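Local coordinates for folylpolyglutamate synthase protein FOLC (Mycobacterium tuberculosis, PDB 2VOS), which probably adds L-glutamate to dihydropteroate and, one residue after another, to tetrahydrofolate, using ATP and yielding ADP and phosphate, at residues L391-H405 with A421-N435. Numbering follows the deposited sequence.
Sequences LAALEPVFDSVVVTH and AGERFGPDRVRTAEN
Arg429 NH2 donates to two backbone oxygens of 391-405, Phe398 O at 2.8 Å and Glu395 O at 3.0 Å, and reaches Glu395 OE2 weakly. The neighbouring nitrogens extend the grip: NH1 forms a salt bridge with Glu395 OE2 (2.7 Å), nearly straight and on the anti lone pair, while NE bonds Asp399 O from above its carbonyl plane. Because all these acceptors lie close to the guanidinium plane, they fix its rotation, although the carboxylate itself is turned 68° from it. A bend in the arginine chain at chi3 brings the group back against the turn at 395-399, with Phe425 CD2 above one face, offset toward the rim.

The Phe425 ring is clamped on both faces by CH-pi contacts, Glu395 CG at 4.0 Å and Val401 CG1 at 3.9 Å from the centroid, each 5° off the normal; Phe398 CB lies at the edge, in plane. Val401 CG1 gets there by sitting between its own backbone N and carbonyl carbon (chi1 62°). Strands 400-403 and 430-432, joined through helix 414-425, form a beta-alpha-beta crossover in the glutamate ligase domain of this Mur ligase relative, with 430-432 outermost in the sheet and 374-379 on the far side of 400-403. Their parallel pairing rests on alternating bonds, including Val401 N to Arg429 O and Arg431 N to Val401 O. On the helix side, Ala421 CB packs against Val403 CG1 (3.9 Å). Next along the pair, Thr404 OG1 donates to Ala433 O at 2.7 Å, from above its carbonyl plane.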
loop_
_atom_site.group_PDB
_atom_site.type_symbol
_atom_site.label_atom_id
_atom_site.label_comp_id
_atom_site.label_asym_id
_atom_site.label_seq_id
_atom_site.Cartn_x
_atom_site.Cartn_y
_atom_site.Cartn_z
ATOM N N LEU A 391 -5.413 14.063 -12.037
ATOM C CA LEU A 391 -6.426 14.268 -13.044
ATOM C C LEU A 391 -5.823 14.151 -14.460
ATOM O O LEU A 391 -6.431 13.572 -15.388
ATOM C CB LEU A 391 -7.065 15.651 -12.861
ATOM C CG LEU A 391 -7.909 15.757 -11.570
ATOM C CD1 LEU A 391 -8.116 17.208 -11.098
ATOM C CD2 LEU A 391 -9.245 15.041 -11.753
ATOM N N ALA A 392 -4.622 14.684 -14.608
ATOM C CA ALA A 392 -3.969 14.694 -15.925
ATOM C C ALA A 392 -3.654 13.241 -16.391
ATOM O O ALA A 392 -3.745 12.938 -17.572
ATOM C CB ALA A 392 -2.707 15.538 -15.887
ATOM N N ALA A 393 -3.381 12.342 -15.453
ATOM C CA ALA A 393 -3.089 10.958 -15.796
ATOM C C ALA A 393 -4.372 10.227 -16.160
ATOM O O ALA A 393 -4.354 9.273 -16.959
ATOM C CB ALA A 393 -2.402 10.216 -14.599
ATOM N N LEU A 394 -5.504 10.661 -15.599
ATOM C CA LEU A 394 -6.760 9.915 -15.796
ATOM C C LEU A 394 -7.595 10.469 -16.932
ATOM O O LEU A 394 -8.475 9.768 -17.471
ATOM C CB LEU A 394 -7.593 9.888 -14.506
ATOM C CG LEU A 394 -6.830 9.154 -13.394
ATOM C CD1 LEU A 394 -7.515 9.257 -12.003
ATOM C CD2 LEU A 394 -6.624 7.719 -13.807
ATOM N N GLU A 395 -7.334 11.727 -17.310
ATOM C CA GLU A 395 -8.170 12.353 -18.362
ATOM C C GLU A 395 -8.196 11.583 -19.674
ATOM O O GLU A 395 -9.221 11.538 -20.327
ATOM C CB GLU A 395 -7.750 13.797 -18.620
ATOM C CG GLU A 395 -8.700 14.505 -19.598
ATOM C CD GLU A 395 -8.296 14.299 -21.052
ATOM O OE1 GLU A 395 -7.153 13.877 -21.260
ATOM O OE2 GLU A 395 -9.114 14.556 -21.967
ATOM N N PRO A 396 -7.054 11.007 -20.094
ATOM C CA PRO A 396 -7.087 10.226 -21.328
ATOM C C PRO A 396 -7.950 8.940 -21.269
ATOM O O PRO A 396 -8.240 8.362 -22.321
ATOM C CB PRO A 396 -5.615 9.852 -21.544
ATOM C CG PRO A 396 -4.827 10.937 -20.797
ATOM C CD PRO A 396 -5.680 11.111 -19.553
ATOM N N VAL A 397 -8.412 8.499 -20.101
ATOM C CA VAL A 397 -9.166 7.257 -20.116
ATOM C C VAL A 397 -10.587 7.373 -19.584
ATOM O O VAL A 397 -11.405 6.467 -19.799
ATOM C CB VAL A 397 -8.417 6.093 -19.347
ATOM C CG1 VAL A 397 -7.217 5.627 -20.139
ATOM C CG2 VAL A 397 -8.014 6.557 -17.902
ATOM N N PHE A 398 -10.848 8.390 -18.780
ATOM C CA PHE A 398 -12.199 8.593 -18.233
ATOM C C PHE A 398 -12.947 9.521 -19.204
ATOM O O PHE A 398 -12.606 10.739 -19.357
ATOM C CB PHE A 398 -12.187 9.248 -16.821
ATOM C CG PHE A 398 -11.630 8.348 -15.692
ATOM C CD1 PHE A 398 -11.435 7.006 -15.892
ATOM C CD2 PHE A 398 -11.395 8.884 -14.406
ATOM C CE1 PHE A 398 -10.969 6.196 -14.879
ATOM C CE2 PHE A 398 -10.913 8.084 -13.359
ATOM C CZ PHE A 398 -10.707 6.734 -13.584
ATOM N N ASP A 399 -14.003 8.993 -19.813
ATOM C CA ASP A 399 -14.850 9.820 -20.667
ATOM C C ASP A 399 -15.446 10.971 -19.860
ATOM O O ASP A 399 -15.593 12.124 -20.359
ATOM C CB ASP A 399 -15.964 8.946 -21.247
ATOM C CG ASP A 399 -15.413 7.965 -22.210
ATOM O OD1 ASP A 399 -15.202 8.407 -23.371
ATOM O OD2 ASP A 399 -15.074 6.808 -21.787
ATOM N N SER A 400 -15.839 10.662 -18.624
ATOM C CA SER A 400 -16.179 11.740 -17.704
ATOM C C SER A 400 -15.865 11.360 -16.296
ATOM O O SER A 400 -15.535 10.200 -16.005
ATOM C CB SER A 400 -17.643 12.227 -17.862
ATOM O OG SER A 400 -18.539 11.253 -17.409
ATOM N N VAL A 401 -16.004 12.313 -15.388
ATOM C CA VAL A 401 -15.705 12.052 -14.005
ATOM C C VAL A 401 -16.813 12.630 -13.118
ATOM O O VAL A 401 -17.394 13.685 -13.437
ATOM C CB VAL A 401 -14.291 12.579 -13.703
ATOM C CG1 VAL A 401 -14.215 14.144 -13.924
ATOM C CG2 VAL A 401 -13.825 12.143 -12.336
ATOM N N VAL A 402 -17.152 11.913 -12.044
ATOM C CA VAL A 402 -18.045 12.434 -11.000
ATOM C C VAL A 402 -17.162 12.668 -9.791
ATOM O O VAL A 402 -16.572 11.717 -9.274
ATOM C CB VAL A 402 -19.108 11.365 -10.603
ATOM C CG1 VAL A 402 -20.146 11.977 -9.622
ATOM C CG2 VAL A 402 -19.797 10.813 -11.875
ATOM N N VAL A 403 -17.052 13.914 -9.347
ATOM C CA VAL A 403 -16.224 14.253 -8.194
ATOM C C VAL A 403 -17.085 14.343 -6.961
ATOM O O VAL A 403 -18.238 14.777 -7.018
ATOM C CB VAL A 403 -15.450 15.576 -8.403
ATOM C CG1 VAL A 403 -14.497 15.468 -9.592
ATOM C CG2 VAL A 403 -16.385 16.693 -8.657
ATOM N N THR A 404 -16.546 13.887 -5.835
ATOM C CA THR A 404 -17.306 13.823 -4.617
ATOM C C THR A 404 -16.356 13.940 -3.422
ATOM O O THR A 404 -15.224 14.412 -3.561
ATOM C CB THR A 404 -18.217 12.525 -4.596
ATOM O OG1 THR A 404 -19.083 12.562 -3.459
ATOM C CG2 THR A 404 -17.403 11.253 -4.543
ATOM N N HIS A 405 -16.838 13.552 -2.243
ATOM C CA HIS A 405 -16.109 13.688 -0.968
ATOM C C HIS A 405 -16.214 12.311 -0.330
ATOM O O HIS A 405 -17.329 11.814 -0.176
ATOM C CB HIS A 405 -16.838 14.708 -0.080
ATOM C CG HIS A 405 -16.107 15.069 1.175
ATOM N ND1 HIS A 405 -15.890 14.169 2.201
ATOM C CD2 HIS A 405 -15.552 16.242 1.577
ATOM C CE1 HIS A 405 -15.217 14.764 3.172
ATOM N NE2 HIS A 405 -15.014 16.029 2.825
ATOM N N ALA A 421 -10.803 19.313 -11.612
ATOM C CA ALA A 421 -11.257 18.436 -12.685
ATOM C C ALA A 421 -11.609 19.204 -13.954
ATOM O O ALA A 421 -11.201 18.815 -15.056
ATOM C CB ALA A 421 -12.477 17.577 -12.228
ATOM N N GLY A 422 -12.383 20.286 -13.781
ATOM C CA GLY A 422 -12.794 21.140 -14.892
ATOM C C GLY A 422 -11.621 21.673 -15.701
ATOM O O GLY A 422 -11.723 21.786 -16.934
ATOM N N GLU A 423 -10.515 21.990 -15.023
ATOM C CA GLU A 423 -9.318 22.529 -15.693
ATOM C C GLU A 423 -8.655 21.504 -16.604
ATOM O O GLU A 423 -8.028 21.885 -17.584
ATOM C CB GLU A 423 -8.268 23.066 -14.686
ATOM C CG GLU A 423 -8.656 24.327 -13.858
ATOM C CD GLU A 423 -8.471 25.661 -14.621
ATOM O OE1 GLU A 423 -7.951 25.624 -15.776
ATOM O OE2 GLU A 423 -8.837 26.753 -14.064
ATOM N N ARG A 424 -8.777 20.207 -16.273
ATOM C CA ARG A 424 -8.252 19.134 -17.125
ATOM C C ARG A 424 -9.280 18.467 -18.061
ATOM O O ARG A 424 -8.960 18.133 -19.184
ATOM C CB ARG A 424 -7.589 18.050 -16.263
ATOM C CG ARG A 424 -6.391 18.565 -15.534
ATOM C CD ARG A 424 -5.200 18.420 -16.446
ATOM N NE ARG A 424 -4.019 19.010 -15.840
ATOM C CZ ARG A 424 -2.870 19.168 -16.484
ATOM N NH1 ARG A 424 -2.771 18.753 -17.744
ATOM N NH2 ARG A 424 -1.841 19.745 -15.880
ATOM N N PHE A 425 -10.503 18.269 -17.605
ATOM C CA PHE A 425 -11.494 17.572 -18.407
ATOM C C PHE A 425 -12.355 18.484 -19.290
ATOM O O PHE A 425 -12.903 18.016 -20.306
ATOM C CB PHE A 425 -12.415 16.760 -17.501
ATOM C CG PHE A 425 -11.799 15.491 -16.983
ATOM C CD1 PHE A 425 -10.811 15.542 -16.004
ATOM C CD2 PHE A 425 -12.240 14.249 -17.438
ATOM C CE1 PHE A 425 -10.247 14.359 -15.502
ATOM C CE2 PHE A 425 -11.687 13.063 -16.936
ATOM C CZ PHE A 425 -10.699 13.115 -15.979
ATOM N N GLY A 426 -12.462 19.762 -18.908
ATOM C CA GLY A 426 -13.479 20.654 -19.446
ATOM C C GLY A 426 -14.716 20.401 -18.608
ATOM O O GLY A 426 -14.995 19.262 -18.248
ATOM N N PRO A 427 -15.446 21.461 -18.251
ATOM C CA PRO A 427 -16.658 21.363 -17.452
ATOM C C PRO A 427 -17.749 20.410 -17.992
ATOM O O PRO A 427 -18.492 19.846 -17.185
ATOM C CB PRO A 427 -17.160 22.811 -17.406
ATOM C CG PRO A 427 -16.541 23.450 -18.610
ATOM C CD PRO A 427 -15.165 22.862 -18.619
ATOM N N ASP A 428 -17.834 20.199 -19.312
ATOM C CA ASP A 428 -18.796 19.223 -19.877
ATOM C C ASP A 428 -18.578 17.758 -19.480
ATOM O O ASP A 428 -19.493 16.969 -19.569
ATOM C CB ASP A 428 -18.863 19.337 -21.399
ATOM C CG ASP A 428 -19.407 20.694 -21.843
ATOM O OD1 ASP A 428 -20.590 20.785 -22.260
ATOM O OD2 ASP A 428 -18.648 21.694 -21.754
ATOM N N ARG A 429 -17.379 17.404 -19.040
ATOM C CA ARG A 429 -17.083 16.018 -18.649
ATOM C C ARG A 429 -17.018 15.825 -17.129
ATOM O O ARG A 429 -16.486 14.803 -16.608
ATOM C CB ARG A 429 -15.780 15.579 -19.323
ATOM C CG ARG A 429 -15.866 15.574 -20.835
ATOM C CD ARG A 429 -14.471 15.479 -21.432
ATOM N NE ARG A 429 -13.782 14.243 -21.038
ATOM C CZ ARG A 429 -12.464 14.081 -21.202
ATOM N NH1 ARG A 429 -11.732 15.072 -21.743
ATOM N NH2 ARG A 429 -11.857 12.943 -20.844
ATOM N N VAL A 430 -17.546 16.805 -16.406
ATOM C CA VAL A 430 -17.451 16.772 -14.956
ATOM C C VAL A 430 -18.824 16.838 -14.302
ATOM O O VAL A 430 -19.656 17.653 -14.672
ATOM C CB VAL A 430 -16.579 17.942 -14.393
ATOM C CG1 VAL A 430 -16.460 17.812 -12.831
ATOM C CG2 VAL A 430 -15.197 17.987 -15.091
ATOM N N ARG A 431 -19.067 15.980 -13.330
ATOM C CA ARG A 431 -20.283 16.090 -12.538
ATOM C C ARG A 431 -19.916 16.021 -11.072
ATOM O O ARG A 431 -18.797 15.595 -10.723
ATOM C CB ARG A 431 -21.269 15.001 -12.961
ATOM C CG ARG A 431 -21.885 15.382 -14.318
ATOM C CD ARG A 431 -22.939 14.361 -14.780
ATOM N NE ARG A 431 -23.600 14.687 -16.062
ATOM C CZ ARG A 431 -22.969 14.817 -17.238
ATOM N NH1 ARG A 431 -21.631 14.699 -17.332
ATOM N NH2 ARG A 431 -23.670 15.073 -18.331
ATOM N N THR A 432 -20.831 16.422 -10.201
ATOM C CA THR A 432 -20.554 16.415 -8.767
ATOM C C THR A 432 -21.621 15.627 -8.025
ATOM O O THR A 432 -22.746 15.483 -8.499
ATOM C CB THR A 432 -20.548 17.866 -8.175
ATOM O OG1 THR A 432 -21.846 18.412 -8.306
ATOM C CG2 THR A 432 -19.504 18.786 -8.825
ATOM N N ALA A 433 -21.290 15.120 -6.852
ATOM C CA ALA A 433 -22.291 14.455 -6.019
ATOM C C ALA A 433 -21.840 14.647 -4.573
ATOM O O ALA A 433 -20.638 14.628 -4.296
ATOM C CB ALA A 433 -22.397 12.940 -6.366
ATOM N N GLU A 434 -22.802 14.805 -3.663
ATOM C CA GLU A 434 -22.506 15.159 -2.277
ATOM C C GLU A 434 -21.779 14.052 -1.542
ATOM O O GLU A 434 -21.020 14.324 -0.586
ATOM C CB GLU A 434 -23.782 15.524 -1.510
ATOM C CG GLU A 434 -24.540 16.764 -2.068
ATOM C CD GLU A 434 -25.722 17.201 -1.167
ATOM O OE1 GLU A 434 -25.748 16.833 0.041
ATOM O OE2 GLU A 434 -26.632 17.917 -1.660
ATOM N N ASN A 435 -22.017 12.797 -1.936
ATOM C CA ASN A 435 -21.370 11.691 -1.253
ATOM C C ASN A 435 -21.157 10.524 -2.221
ATOM O O ASN A 435 -21.665 10.510 -3.367
ATOM C CB ASN A 435 -22.189 11.249 -0.034
ATOM C CG ASN A 435 -23.570 10.767 -0.414
ATOM O OD1 ASN A 435 -23.708 9.870 -1.247
ATOM N ND2 ASN A 435 -24.588 11.372 0.161
#